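PDB 2RLD: four helix bundle protein from Bacteroides thetaiotaomicron VPI-5482, which is of unknown function but binds calcium ions and belongs to the family of proteins encoded by intervening sequences of 23S rRNA genes. Local coordinates for residues 101-104 / 105-108; 75-78 / 79-82. All coordinates share one frame; numbering follows the deposited sequence.

Contact 1. Residues 101-104 / 105-108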
ATOM      1  N   ASN C 101     -13.548  21.274   5.663  1.00 19.27           N
ATOM      2  CA  ASN C 101     -14.552  20.323   6.133  1.00 17.76           C
ATOM      3  C   ASN C 101     -15.967  20.680   5.673  1.00 18.82           C
ATOM      4  O   ASN C 101     -16.767  19.796   5.394  1.00 19.28           O
ATOM      5  CB  ASN C 101     -14.511  20.189   7.656  1.00 20.04           C
ATOM      6  CG  ASN C 101     -15.392  19.054   8.158  1.00 19.73           C
ATOM      7  OD1 ASN C 101     -15.108  17.885   7.911  1.00 25.82           O
ATOM      8  ND2 ASN C 101     -16.463  19.396   8.855  1.00 30.01           N
ATOM      9  N   ASN C 102     -16.266  21.970   5.595  1.00 17.55           N
ATOM     10  CA  ASN C 102     -17.547  22.429   5.093  1.00 17.71           C
ATOM     11  C   ASN C 102     -17.724  22.037   3.631  1.00 18.80           C
ATOM     12  O   ASN C 102     -18.808  21.641   3.236  1.00 17.55           O
ATOM     13  CB  ASN C 102     -17.680  23.942   5.240  1.00 18.71           C
ATOM     14  CG  ASN C 102     -17.969  24.368   6.666  1.00 21.23           C
ATOM     15  OD1 ASN C 102     -18.318  23.539   7.519  1.00 25.78           O
ATOM     16  ND2 ASN C 102     -17.812  25.661   6.939  1.00 22.27           N
ATOM     17  N   ASP C 103     -16.657  22.126   2.840  1.00 19.88           N
ATOM     18  CA  ASP C 103     -16.727  21.681   1.443  1.00 18.06           C
ATOM     19  C   ASP C 103     -16.947  20.157   1.364  1.00 18.59           C
ATOM     20  O   ASP C 103     -17.681  19.655   0.485  1.00 18.59           O
ATOM     21  CB  ASP C 103     -15.454  22.092   0.695  1.00 17.27           C
ATOM     22  CG  ASP C 103     -15.388  23.581   0.399  1.00 19.40           C
ATOM     23  OD1 ASP C 103     -16.378  24.280   0.660  1.00 19.83           O
ATOM     24  OD2 ASP C 103     -14.355  24.049  -0.152  1.00 20.83           O
ATOM     25  N   SER C 104     -16.279  19.424   2.250  1.00 17.93           N
ATOM     26  CA  SER C 104     -16.414  17.959   2.311  1.00 17.89           C
ATOM     27  C   SER C 104     -17.836  17.568   2.638  1.00 20.50           C
ATOM     28  O   SER C 104     -18.450  16.736   1.958  1.00 22.50           O
ATOM     29  CB  SER C 104     -15.439  17.355   3.326  1.00 22.08           C
ATOM     30  OG  SER C 104     -15.110  16.013   2.969  1.00 24.98           O
ATOM     31  N   THR C 105     -18.397  18.211   3.652  1.00 20.96           N
ATOM     32  CA  THR C 105     -19.696  17.797   4.143  1.00 20.74           C
ATOM     33  C   THR C 105     -20.808  18.212   3.164  1.00 20.21           C
ATOM     34  O   THR C 105     -21.855  17.548   3.065  1.00 19.55           O
ATOM     35  CB  THR C 105     -19.929  18.307   5.580  1.00 22.25           C
ATOM     36  OG1 THR C 105     -19.768  19.719   5.618  1.00 26.42           O
ATOM     37  CG2 THR C 105     -18.919  17.683   6.536  1.00 22.12           C
ATOM     38  N   GLU C 106     -20.579  19.289   2.416  1.00 21.52           N
ATOM     39  CA  GLU C 106     -21.475  19.651   1.312  1.00 21.74           C
ATOM     40  C   GLU C 106     -21.567  18.508   0.307  1.00 19.79           C
ATOM     41  O   GLU C 106     -22.631  18.232  -0.214  1.00 22.00           O
ATOM     42  CB  GLU C 106     -20.989  20.932   0.625  1.00 22.07           C
ATOM     43  CG  GLU C 106     -21.779  21.342  -0.596  1.00 25.32           C
ATOM     44  CD  GLU C 106     -21.247  22.624  -1.242  1.00 28.43           C
ATOM     45  OE1 GLU C 106     -20.016  22.879  -1.181  1.00 26.80           O
ATOM     46  OE2 GLU C 106     -22.069  23.383  -1.804  1.00 34.02           O
ATOM     47  N   ILE C 107     -20.433  17.858   0.013  1.00 19.89           N
ATOM     48  CA  ILE C 107     -20.410  16.724  -0.910  1.00 19.64           C
ATOM     49  C   ILE C 107     -21.145  15.516  -0.328  1.00 19.76           C
ATOM     50  O   ILE C 107     -21.903  14.842  -1.048  1.00 17.44           O
ATOM     51  CB  ILE C 107     -18.941  16.373  -1.346  1.00 18.63           C
ATOM     52  CG1 ILE C 107     -18.389  17.476  -2.251  1.00 20.64           C
ATOM     53  CG2 ILE C 107     -18.847  14.994  -2.016  1.00 20.84           C
ATOM     54  CD1 ILE C 107     -16.902  17.384  -2.481  1.00 19.98           C
ATOM     55  N   ASN C 108     -20.947  15.250   0.966  1.00 19.60           N
ATOM     56  CA  ASN C 108     -21.720  14.211   1.654  1.00 20.10           C
ATOM     57  C   ASN C 108     -23.224  14.351   1.403  1.00 20.43           C
ATOM     58  O   ASN C 108     -23.921  13.389   1.070  1.00 20.34           O
ATOM     59  CB  ASN C 108     -21.519  14.292   3.162  1.00 19.61           C
ATOM     60  CG  ASN C 108     -20.204  13.728   3.617  1.00 22.88           C
ATOM     61  OD1 ASN C 108     -19.194  13.872   2.949  1.00 26.97           O
ATOM     62  ND2 ASN C 108     -20.212  13.081   4.785  1.00 29.35           N
TER
HETATM   63  O   HOH W   1     -21.151  22.100   4.438  1.00 47.30           O
HETATM   64  O   HOH W   2     -18.070  21.207  -1.729  1.00 26.83           O
HETATM   65  O   HOH W   3     -19.293  24.882   1.163  1.00 49.46           O

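Contact 2. Residues 75-78 / 79-82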
ATOM      1  N   GLU C  75     -15.357   7.624   0.807  1.00 15.97           N
ATOM      2  CA  GLU C  75     -14.115   8.407   0.689  1.00 15.67           C
ATOM      3  C   GLU C  75     -14.282   9.797   1.329  1.00 17.40           C
ATOM      4  O   GLU C  75     -13.380  10.299   2.009  1.00 16.08           O
ATOM      5  CB  GLU C  75     -13.690   8.493  -0.778  1.00 17.47           C
ATOM      6  CG  GLU C  75     -13.307   7.155  -1.431  1.00 20.27           C
ATOM      7  CD  GLU C  75     -12.018   6.521  -0.902  1.00 25.06           C
ATOM      8  OE1 GLU C  75     -11.415   7.011   0.074  1.00 24.46           O
ATOM      9  OE2 GLU C  75     -11.589   5.516  -1.514  1.00 33.53           O
ATOM     10  N   ALA C  76     -15.447  10.405   1.156  1.00 17.30           N
ATOM     11  CA  ALA C  76     -15.777  11.675   1.832  1.00 16.29           C
ATOM     12  C   ALA C  76     -15.725  11.515   3.355  1.00 14.93           C
ATOM     13  O   ALA C  76     -15.149  12.357   4.059  1.00 15.55           O
ATOM     14  CB  ALA C  76     -17.152  12.163   1.389  1.00 15.35           C
ATOM     15  N   ASN C  77     -16.285  10.420   3.854  1.00 17.41           N
ATOM     16  CA  ASN C  77     -16.267  10.175   5.280  0.50 14.51           C
ATOM     17  C   ASN C  77     -14.884   9.903   5.814  1.00 15.66           C
ATOM     18  O   ASN C  77     -14.524  10.432   6.877  1.00 17.61           O
ATOM     19  CB  ASN C  77     -17.221   9.066   5.654  0.50 15.13           C
ATOM     20  CG  ASN C  77     -18.603   9.583   5.853  0.50 13.17           C
ATOM     21  OD1 ASN C  77     -18.906  10.134   6.915  0.50 16.26           O
ATOM     22  ND2 ASN C  77     -19.446   9.456   4.835  0.50 17.28           N
ATOM     23  N   GLU C  78     -14.079   9.148   5.073  1.00 15.56           N
ATOM     24  CA  GLU C  78     -12.689   8.934   5.522  1.00 13.58           C
ATOM     25  C   GLU C  78     -11.917  10.255   5.556  1.00 16.22           C
ATOM     26  O   GLU C  78     -11.153  10.527   6.495  1.00 16.65           O
ATOM     27  CB  GLU C  78     -11.973   7.920   4.636  1.00 14.90           C
ATOM     28  CG  GLU C  78     -10.627   7.553   5.242  1.00 15.14           C
ATOM     29  CD  GLU C  78      -9.757   6.681   4.379  1.00 21.00           C
ATOM     30  OE1 GLU C  78     -10.296   5.942   3.525  1.00 25.51           O
ATOM     31  OE2 GLU C  78      -8.521   6.743   4.578  1.00 17.47           O
ATOM     32  N   THR C  79     -12.138  11.078   4.550  1.00 15.41           N
ATOM     33  CA  THR C  79     -11.469  12.382   4.452  1.00 15.08           C
ATOM     34  C   THR C  79     -11.834  13.220   5.687  1.00 15.60           C
ATOM     35  O   THR C  79     -10.985  13.884   6.261  1.00 15.68           O
ATOM     36  CB  THR C  79     -11.880  13.117   3.145  1.00 17.74           C
ATOM     37  OG1 THR C  79     -11.494  12.337   1.998  1.00 15.73           O
ATOM     38  CG2 THR C  79     -11.235  14.504   3.057  1.00 17.87           C
ATOM     39  N   GLU C  80     -13.104  13.188   6.065  1.00 15.86           N
ATOM     40  CA  GLU C  80     -13.593  13.920   7.256  1.00 13.46           C
ATOM     41  C   GLU C  80     -12.909  13.423   8.536  1.00 15.41           C
ATOM     42  O   GLU C  80     -12.595  14.200   9.428  1.00 16.06           O
ATOM     43  CB  GLU C  80     -15.125  13.858   7.283  1.00 17.76           C
ATOM     44  CG  GLU C  80     -15.691  14.806   6.196  1.00 20.85           C
ATOM     45  CD  GLU C  80     -16.943  14.319   5.484  1.00 26.56           C
ATOM     46  OE1 GLU C  80     -17.606  13.389   5.991  1.00 22.78           O
ATOM     47  OE2 GLU C  80     -17.242  14.873   4.394  1.00 25.68           O
ATOM     48  N   TYR C  81     -12.662  12.124   8.606  1.00 14.82           N
ATOM     49  CA  TYR C  81     -11.897  11.539   9.712  1.00 15.66           C
ATOM     50  C   TYR C  81     -10.509  12.148   9.756  1.00 15.10           C
ATOM     51  O   TYR C  81     -10.060  12.635  10.800  1.00 14.79           O
ATOM     52  CB  TYR C  81     -11.787  10.014   9.528  1.00 15.97           C
ATOM     53  CG  TYR C  81     -10.790   9.318  10.475  1.00 14.36           C
ATOM     54  CD1 TYR C  81     -11.126   9.000  11.773  1.00 18.52           C
ATOM     55  CD2 TYR C  81      -9.533   8.975  10.025  1.00 19.01           C
ATOM     56  CE1 TYR C  81     -10.201   8.358  12.623  1.00 16.12           C
ATOM     57  CE2 TYR C  81      -8.590   8.358  10.860  1.00 16.79           C
ATOM     58  CZ  TYR C  81      -8.931   8.065  12.155  1.00 16.85           C
ATOM     59  OH  TYR C  81      -8.007   7.408  12.943  1.00 18.02           O
ATOM     60  N   TRP C  82      -9.819  12.130   8.620  1.00 14.50           N
ATOM     61  CA  TRP C  82      -8.441  12.668   8.606  1.00 14.09           C
ATOM     62  C   TRP C  82      -8.442  14.158   8.944  1.00 16.04           C
ATOM     63  O   TRP C  82      -7.575  14.619   9.695  1.00 13.85           O
ATOM     64  CB  TRP C  82      -7.705  12.404   7.265  1.00 15.74           C
ATOM     65  CG  TRP C  82      -7.441  10.938   7.026  1.00 14.48           C
ATOM     66  CD1 TRP C  82      -8.010  10.132   6.063  1.00 16.14           C
ATOM     67  CD2 TRP C  82      -6.577  10.098   7.794  1.00 13.54           C
ATOM     68  NE1 TRP C  82      -7.526   8.838   6.196  1.00 17.17           N
ATOM     69  CE2 TRP C  82      -6.662   8.793   7.255  1.00 14.66           C
ATOM     70  CE3 TRP C  82      -5.737  10.327   8.904  1.00 14.49           C
ATOM     71  CZ2 TRP C  82      -5.944   7.729   7.775  1.00 17.62           C
ATOM     72  CZ3 TRP C  82      -5.002   9.271   9.396  1.00 17.65           C
ATOM     73  CH2 TRP C  82      -5.122   7.979   8.839  1.00 15.58           C
TER

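Contact 1. Residues 101-104 / 105-108
Glu106 OE1 accepts hydrogen bonds from two waters, and both tie it back to Asp103 one turn earlier. The contact is a single stretch of helix 94-116, the last helix of the four-helix bundle. One water donates to Glu106 OE1 at 2.6 Å and also to the backbone O of Asp103. The other donates to Asp103 OD1 at 3.0 Å and again to Glu106 OE1. Glu106 is fully extended, with CG anti to the backbone N (chi1 176°). This leaves Glu106 OE1 4.3 Å from Asp103 OD1, so the waters probably soften the repulsion between two like charges. Asp103 OD2 makes a salt bridge to Arg21 of helix 7-32. Asp103 is also a ligand of a second calcium ion, which is not bound to this chain here.

One residue back, a third water donates to Asn102 O at 2.7 Å and also hydrogen-bonds Thr105 OG1. The same carbonyl accepts the backbone N of Glu106, so Asn102 O has at least two donors. The Thr105 hydroxyl sits between its own N and carbonyl carbon (chi1 56°), which sets OG1 3.0 Å from Asn101 O and 3.2 Å from Asn102 O.

Ser104 and Ile107 are the buried residues. Ser104 OG is hydrogen-bonded to Glu80 of helix 62-88, and Ile107 packs on Val11 and Phe18. The backbone bond from Ile107 N to Asp103 O is weak, at 3.3 Å. The side chains of Asn101 and Thr105 lie at a slant to each other, and the methyl CG2 of Thr105 comes 3.8 Å from Asn101 ND2.

Contact 2. Residues 75-78 / 79-82
The indole of Trp82 has Glu78 OE2 at its edge, in the ring plane, and Tyr81 CD2 on one face, over the ring centre. Trp82 NE1 donates to Glu78 OE2 at 2.8 Å, and the bond is nearly straight (170°). It uses the anti lone pair, the one away from the other carboxylate oxygen. Glu78 gets there by running extended, with CG anti to its backbone N (chi1 -171°), alongside the indole. Its carboxylate plane is turned 51° from the ring.

One turn back, Glu75 O takes two donors from Thr79. The hydroxyl OG1 lies 2.8 Å away and the backbone N 2.9 Å, on opposite faces of the carbonyl plane. Thr79 OG1 also hydrogen-bonds Ser45 of helix 38-57.

Glu80 bends back over its own helix, which brings its CD to 3.0 Å from Ala76 O. Both carboxylate oxygens then lie 3.3 Å from that acceptor, unbonded to it. Ser104 of helix 94-116 hydrogen-bonds Glu80 OE2. Tyr81 OH bonds Thr47 O of the second subunit, and Trp82 packs on its Ala51. This is a buried intrahelical i to i+4 arrangement, on a helix of a four-helix bundle that also faces a neighbouring subunit.

Overall arrangement
From the N terminus, helices 7-32 and 38-57 come first. Contact 2 follows on helix 62-88. The chain then turns through the link between residues 88 and 94, and contact 1 lies on helix 94-116. The two contacts are in series. Each lies within one helix and closes no loop, and they neither nest nor cross. The two helices run antiparallel as a hairpin, with contact centres about 10 Å apart. Glu80 reaches across from contact 2 to contact 1 and ties helix 62-88 to helix 94-116. Contact 1 also leans on helix 7-32, whereas contact 2 meets helix 38-57 and the second subunit.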